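PDB 4DY0: glia-derived nexin from Homo sapiens, which inhibits serine proteases such as thrombin, trypsin and urokinase, binds heparin, and promotes neurite extension by blocking thrombin. Local coordinates for residues 118-123 against 135-140; 218-223 against 247-252. All coordinates share one frame; numbering follows the deposited sequence.

Contact 1 (118-123 against 135-140); sequences EVRNVN and NAWVKN
Arg120 lays the outer part of its side chain over one face of the Trp137 indole, near the pyrrole corner formed by CD1 and NE1. Its CD sits above the five-membered ring, 3.9 Å from the centroid and 19° off the normal, a CH-pi contact. Farther along the chain, NH1 comes to 3.2 Å from Trp137 CD1. The guanidinium does not lie flat on the indole: the two planes are 39° apart, so the group leans over the rim of the ring. NH1 is also 3.4 Å from Trp137 NE1, but both are donors and no bond joins them. NH1 turns instead to Glu118, two residues back on the same strand, and makes a salt bridge to OE2 at 3.2 Å. The carboxylate oxygen lies nearly in the guanidinium plane; NH1 meets it on its syn side but well above the carboxylate plane, in a bent bond (N-H...O 144°). This bond probably limits the swing of the guanidinium. The bend at chi3 carries NE away from the carboxylate and along the indole, and the guanidinium beyond it points NH1 back to OE2. OE2 itself stays 4.0 Å from Trp137 NE1. The other carboxylate oxygen, OE1, is close to Glu141, a like charge that the ion pair with Arg120 would partly offset. Trp137 is buried, with Phe96 edge-to-face against it and Ala92 and Ala94 touching it. These belong to strand 90-97, which pairs in parallel with strand 117-121; Trp137 reaches from helix 127-141 to both strands, as helix F lies on sheet A in serpins.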
loop_
_atom_site.group_PDB
_atom_site.type_symbol
_atom_site.label_atom_id
_atom_site.label_comp_id
_atom_site.label_asym_id
_atom_site.label_seq_id
_atom_site.Cartn_x
_atom_site.Cartn_y
_atom_site.Cartn_z
ATOM N N GLU A 118 -8.893 10.114 11.586
ATOM C CA GLU A 118 -9.522 10.367 12.865
ATOM C C GLU A 118 -8.477 10.372 13.962
ATOM O O GLU A 118 -7.657 9.463 14.057
ATOM C CB GLU A 118 -10.581 9.306 13.160
ATOM C CG GLU A 118 -11.631 9.164 12.075
ATOM C CD GLU A 118 -12.977 8.757 12.632
ATOM O OE1 GLU A 118 -13.936 8.633 11.841
ATOM O OE2 GLU A 118 -13.076 8.574 13.863
ATOM N N VAL A 119 -8.489 11.411 14.783
ATOM C CA VAL A 119 -7.626 11.429 15.946
ATOM C C VAL A 119 -8.467 11.126 17.176
ATOM O O VAL A 119 -9.255 11.953 17.629
ATOM C CB VAL A 119 -6.839 12.756 16.079
ATOM C CG1 VAL A 119 -7.591 13.893 15.417
ATOM C CG2 VAL A 119 -6.525 13.059 17.539
ATOM N N ARG A 120 -8.261 9.920 17.697
ATOM C CA ARG A 120 -9.006 9.164 18.692
ATOM C C ARG A 120 -8.197 8.817 19.901
ATOM O O ARG A 120 -7.039 8.669 19.834
ATOM C CB ARG A 120 -9.481 7.836 18.113
ATOM C CG ARG A 120 -10.315 7.938 16.903
ATOM C CD ARG A 120 -10.688 6.622 16.387
ATOM N NE ARG A 120 -11.540 5.924 17.324
ATOM C CZ ARG A 120 -12.849 5.852 17.238
ATOM N NH1 ARG A 120 -13.471 6.414 16.246
ATOM N NH2 ARG A 120 -13.524 5.218 18.146
ATOM N N ASN A 121 -8.837 8.686 21.038
ATOM C CA ASN A 121 -8.133 8.452 22.285
ATOM C C ASN A 121 -8.173 7.015 22.687
ATOM O O ASN A 121 -9.007 6.298 22.259
ATOM C CB ASN A 121 -8.667 9.341 23.411
ATOM C CG ASN A 121 -9.562 8.610 24.351
ATOM O OD1 ASN A 121 -9.215 8.376 25.478
ATOM N ND2 ASN A 121 -10.693 8.206 23.873
ATOM N N VAL A 122 -7.245 6.579 23.485
ATOM C CA VAL A 122 -7.277 5.203 23.842
ATOM C C VAL A 122 -6.566 5.027 25.147
ATOM O O VAL A 122 -5.686 5.771 25.457
ATOM C CB VAL A 122 -6.646 4.321 22.685
ATOM C CG1 VAL A 122 -5.149 4.291 22.730
ATOM C CG2 VAL A 122 -7.167 2.948 22.689
ATOM N N ASN A 123 -6.926 3.998 25.889
ATOM C CA ASN A 123 -6.335 3.773 27.198
ATOM C C ASN A 123 -5.094 2.889 27.107
ATOM O O ASN A 123 -5.174 1.682 27.331
ATOM C CB ASN A 123 -7.369 3.142 28.136
ATOM C CG ASN A 123 -6.899 3.094 29.576
ATOM O OD1 ASN A 123 -6.029 3.868 29.985
ATOM N ND2 ASN A 123 -7.477 2.186 30.358
ATOM N N ASN A 135 -8.567 -2.431 17.251
ATOM C CA ASN A 135 -9.069 -3.493 16.386
ATOM C C ASN A 135 -10.554 -3.342 16.070
ATOM O O ASN A 135 -10.960 -3.423 14.911
ATOM C CB ASN A 135 -8.775 -4.865 17.000
ATOM C CG ASN A 135 -7.293 -5.198 16.984
ATOM O OD1 ASN A 135 -6.532 -4.643 16.190
ATOM N ND2 ASN A 135 -6.875 -6.100 17.865
ATOM N N ALA A 136 -11.361 -3.111 17.099
ATOM C CA ALA A 136 -12.787 -2.875 16.906
ATOM C C ALA A 136 -13.030 -1.732 15.919
ATOM O O ALA A 136 -13.950 -1.788 15.101
ATOM C CB ALA A 136 -13.464 -2.578 18.242
ATOM N N TRP A 137 -12.200 -0.697 15.997
ATOM C CA TRP A 137 -12.359 0.458 15.120
ATOM C C TRP A 137 -11.952 0.141 13.676
ATOM O O TRP A 137 -12.639 0.530 12.728
ATOM C CB TRP A 137 -11.581 1.664 15.657
ATOM C CG TRP A 137 -11.594 2.832 14.718
ATOM C CD1 TRP A 137 -12.552 3.804 14.626
ATOM C CD2 TRP A 137 -10.610 3.143 13.724
ATOM N NE1 TRP A 137 -12.221 4.702 13.638
ATOM C CE2 TRP A 137 -11.033 4.319 13.071
ATOM C CE3 TRP A 137 -9.412 2.541 13.325
ATOM C CZ2 TRP A 137 -10.301 4.905 12.041
ATOM C CZ3 TRP A 137 -8.684 3.124 12.303
ATOM C CH2 TRP A 137 -9.131 4.295 11.672
ATOM N N VAL A 138 -10.842 -0.569 13.507
ATOM C CA VAL A 138 -10.398 -0.937 12.166
ATOM C C VAL A 138 -11.441 -1.820 11.490
ATOM O O VAL A 138 -11.882 -1.536 10.376
ATOM C CB VAL A 138 -9.040 -1.660 12.180
ATOM C CG1 VAL A 138 -8.621 -2.013 10.761
ATOM C CG2 VAL A 138 -7.986 -0.796 12.843
ATOM N N LYS A 139 -11.835 -2.889 12.177
ATOM C CA LYS A 139 -12.868 -3.791 11.675
ATOM C C LYS A 139 -14.122 -3.022 11.276
ATOM O O LYS A 139 -14.658 -3.212 10.184
ATOM C CB LYS A 139 -13.222 -4.845 12.729
ATOM N N ASN A 140 -14.586 -2.152 12.165
ATOM C CA ASN A 140 -15.787 -1.368 11.902
ATOM C C ASN A 140 -15.581 -0.371 10.766
ATOM O O ASN A 140 -16.504 -0.078 10.010
ATOM C CB ASN A 140 -16.236 -0.638 13.170
ATOM C CG ASN A 140 -17.493 0.185 12.956
ATOM O OD1 ASN A 140 -18.413 -0.231 12.250
ATOM N ND2 ASN A 140 -17.539 1.360 13.572
#

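Contact 2 (218-223 against 247-252); sequences LWYNFI and SAIIPH
Tyr220 and Ile249 each place a branch between the backbone N and the carbonyl carbon: CG of the tyrosine at chi1 66°, CG1 of the isoleucine at 69°. The isoleucine chain then extends through CG1, bringing its CD1 against the root of the tyrosine side chain, 3.6 Å from Tyr220 CB and 3.8 Å from Tyr220 CG. The methyl approaches the ring obliquely. Ile249 CB lies farther along the same ring, 4.0 Å from Tyr220 CD2, so the aromatic group runs past the isoleucine. Just before the strand, Leu218 adds a smaller contact, its CD2 meeting Ala248 CB at 3.8 Å. The contact closes the loop leading into helix 255-262 over the end of serpin sheet B, where strands 219-226 and 232-239 are neighbours; Ile249 also touches Pro239. Asn216 ties the two sides together from outside them, bonding through OD1 to Leu218 N and through ND2 to Ala248 O. The tyrosine hydroxyl is bound to Trp261 NE1 on helix 255-262, which would hold the far end of the ring. The direct contact is wholly apolar: methyl and ring carbon surfaces set the fit, and the directional bonds come from neighbouring residues.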
loop_
_atom_site.group_PDB
_atom_site.type_symbol
_atom_site.label_atom_id
_atom_site.label_comp_id
_atom_site.label_asym_id
_atom_site.label_seq_id
_atom_site.Cartn_x
_atom_site.Cartn_y
_atom_site.Cartn_z
ATOM N N LEU A 218 18.303 -8.484 -16.698
ATOM C CA LEU A 218 17.397 -9.613 -16.528
ATOM C C LEU A 218 15.988 -9.217 -16.963
ATOM O O LEU A 218 15.461 -8.182 -16.546
ATOM C CB LEU A 218 17.407 -10.087 -15.078
ATOM C CG LEU A 218 18.322 -11.262 -14.722
ATOM C CD1 LEU A 218 19.333 -11.575 -15.820
ATOM C CD2 LEU A 218 19.008 -11.012 -13.388
ATOM N N TRP A 219 15.383 -10.040 -17.812
ATOM C CA TRP A 219 14.105 -9.698 -18.425
ATOM C C TRP A 219 12.913 -10.144 -17.607
ATOM O O TRP A 219 12.983 -11.129 -16.871
ATOM C CB TRP A 219 14.015 -10.271 -19.840
ATOM C CG TRP A 219 14.839 -9.494 -20.799
ATOM C CD1 TRP A 219 16.183 -9.608 -21.006
ATOM C CD2 TRP A 219 14.384 -8.450 -21.664
ATOM N NE1 TRP A 219 16.591 -8.703 -21.954
ATOM C CE2 TRP A 219 15.506 -7.979 -22.375
ATOM C CE3 TRP A 219 13.135 -7.870 -21.911
ATOM C CZ2 TRP A 219 15.416 -6.957 -23.320
ATOM C CZ3 TRP A 219 13.048 -6.853 -22.850
ATOM C CH2 TRP A 219 14.181 -6.408 -23.542
ATOM N N TYR A 220 11.818 -9.405 -17.744
ATOM C CA TYR A 220 10.580 -9.745 -17.068
ATOM C C TYR A 220 9.375 -9.273 -17.873
ATOM O O TYR A 220 9.498 -8.383 -18.722
ATOM C CB TYR A 220 10.558 -9.171 -15.646
ATOM C CG TYR A 220 10.539 -7.658 -15.552
ATOM C CD1 TYR A 220 9.342 -6.969 -15.441
ATOM C CD2 TYR A 220 11.720 -6.923 -15.546
ATOM C CE1 TYR A 220 9.313 -5.592 -15.339
ATOM C CE2 TYR A 220 11.703 -5.538 -15.448
ATOM C CZ TYR A 220 10.493 -4.880 -15.342
ATOM O OH TYR A 220 10.450 -3.506 -15.246
ATOM N N ASN A 221 8.221 -9.884 -17.608
ATOM C CA ASN A 221 6.981 -9.557 -18.309
ATOM C C ASN A 221 6.009 -8.840 -17.387
ATOM O O ASN A 221 6.039 -9.038 -16.173
ATOM C CB ASN A 221 6.318 -10.827 -18.850
ATOM C CG ASN A 221 7.214 -11.596 -19.808
ATOM O OD1 ASN A 221 7.656 -11.069 -20.830
ATOM N ND2 ASN A 221 7.480 -12.855 -19.483
ATOM N N PHE A 222 5.143 -8.012 -17.961
ATOM C CA PHE A 222 4.140 -7.311 -17.168
ATOM C C PHE A 222 2.820 -7.154 -17.906
ATOM O O PHE A 222 2.778 -7.089 -19.133
ATOM C CB PHE A 222 4.661 -5.949 -16.696
ATOM C CG PHE A 222 5.329 -5.148 -17.774
ATOM C CD1 PHE A 222 4.600 -4.249 -18.537
ATOM C CD2 PHE A 222 6.683 -5.296 -18.024
ATOM C CE1 PHE A 222 5.208 -3.515 -19.531
ATOM C CE2 PHE A 222 7.301 -4.561 -19.017
ATOM C CZ PHE A 222 6.563 -3.670 -19.774
ATOM N N ILE A 223 1.737 -7.088 -17.143
ATOM C CA ILE A 223 0.413 -7.007 -17.725
ATOM C C ILE A 223 -0.486 -6.067 -16.927
ATOM O O ILE A 223 -0.333 -5.924 -15.713
ATOM C CB ILE A 223 -0.231 -8.404 -17.818
ATOM C CG1 ILE A 223 -1.582 -8.327 -18.537
ATOM C CG2 ILE A 223 -0.375 -9.018 -16.437
ATOM C CD1 ILE A 223 -2.073 -9.673 -19.036
ATOM N N SER A 247 13.641 -11.155 -6.700
ATOM C CA SER A 247 14.509 -10.176 -6.054
ATOM C C SER A 247 15.476 -9.526 -7.037
ATOM O O SER A 247 16.016 -8.458 -6.760
ATOM C CB SER A 247 15.288 -10.819 -4.901
ATOM O OG SER A 247 16.076 -11.895 -5.372
ATOM N N ALA A 248 15.689 -10.165 -8.184
ATOM C CA ALA A 248 16.608 -9.633 -9.189
ATOM C C ALA A 248 15.974 -8.588 -10.115
ATOM O O ALA A 248 16.686 -7.865 -10.810
ATOM C CB ALA A 248 17.227 -10.765 -10.005
ATOM N N ILE A 249 14.648 -8.498 -10.130
ATOM C CA ILE A 249 13.993 -7.561 -11.043
ATOM C C ILE A 249 13.315 -6.366 -10.363
ATOM O O ILE A 249 12.992 -5.380 -11.022
ATOM C CB ILE A 249 12.969 -8.259 -11.983
ATOM C CG1 ILE A 249 11.757 -8.751 -11.197
ATOM C CG2 ILE A 249 13.623 -9.395 -12.756
ATOM C CD1 ILE A 249 10.607 -9.185 -12.069
ATOM N N ILE A 250 13.113 -6.441 -9.053
ATOM C CA ILE A 250 12.357 -5.393 -8.361
ATOM C C ILE A 250 13.174 -4.218 -7.788
ATOM O O ILE A 250 12.608 -3.187 -7.439
ATOM C CB ILE A 250 11.431 -5.986 -7.281
ATOM C CG1 ILE A 250 12.246 -6.563 -6.129
ATOM C CG2 ILE A 250 10.548 -7.063 -7.883
ATOM C CD1 ILE A 250 11.416 -7.381 -5.168
ATOM N N PRO A 251 14.504 -4.361 -7.694
ATOM C CA PRO A 251 15.288 -3.230 -7.195
ATOM C C PRO A 251 15.169 -1.991 -8.087
ATOM O O PRO A 251 15.117 -2.110 -9.307
ATOM C CB PRO A 251 16.727 -3.759 -7.226
ATOM C CG PRO A 251 16.591 -5.244 -7.151
ATOM C CD PRO A 251 15.333 -5.559 -7.915
ATOM N N HIS A 252 15.131 -0.810 -7.480
ATOM C CA HIS A 252 15.112 0.436 -8.246
ATOM C C HIS A 252 13.781 0.685 -8.959
ATOM O O HIS A 252 13.698 1.541 -9.842
ATOM C CB HIS A 252 16.244 0.456 -9.283
ATOM C CG HIS A 252 17.575 0.029 -8.742
ATOM N ND1 HIS A 252 18.182 0.655 -7.676
ATOM C CD2 HIS A 252 18.421 -0.953 -9.133
ATOM C CE1 HIS A 252 19.340 0.071 -7.425
ATOM N NE2 HIS A 252 19.509 -0.908 -8.296
#

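The two contacts lie on opposite sides of the chain's centre, their own centres 39 Å apart and their nearest atoms about 26 Å apart, so neither touches the other. Contact 1 closes before contact 2 opens along the chain, and both fall within the serpin domain. Contact 1 lies at the edge of sheet A, where strand 117-121 pairs with 90-97; contact 2 lies on sheet B. The long strands 195-213 and 266-284, paired with each other, link these parts of the fold. The contacts thus hold a helix and a loop on different sheets of one domain, both away from the predicted reactive bond, Arg346-Ser347.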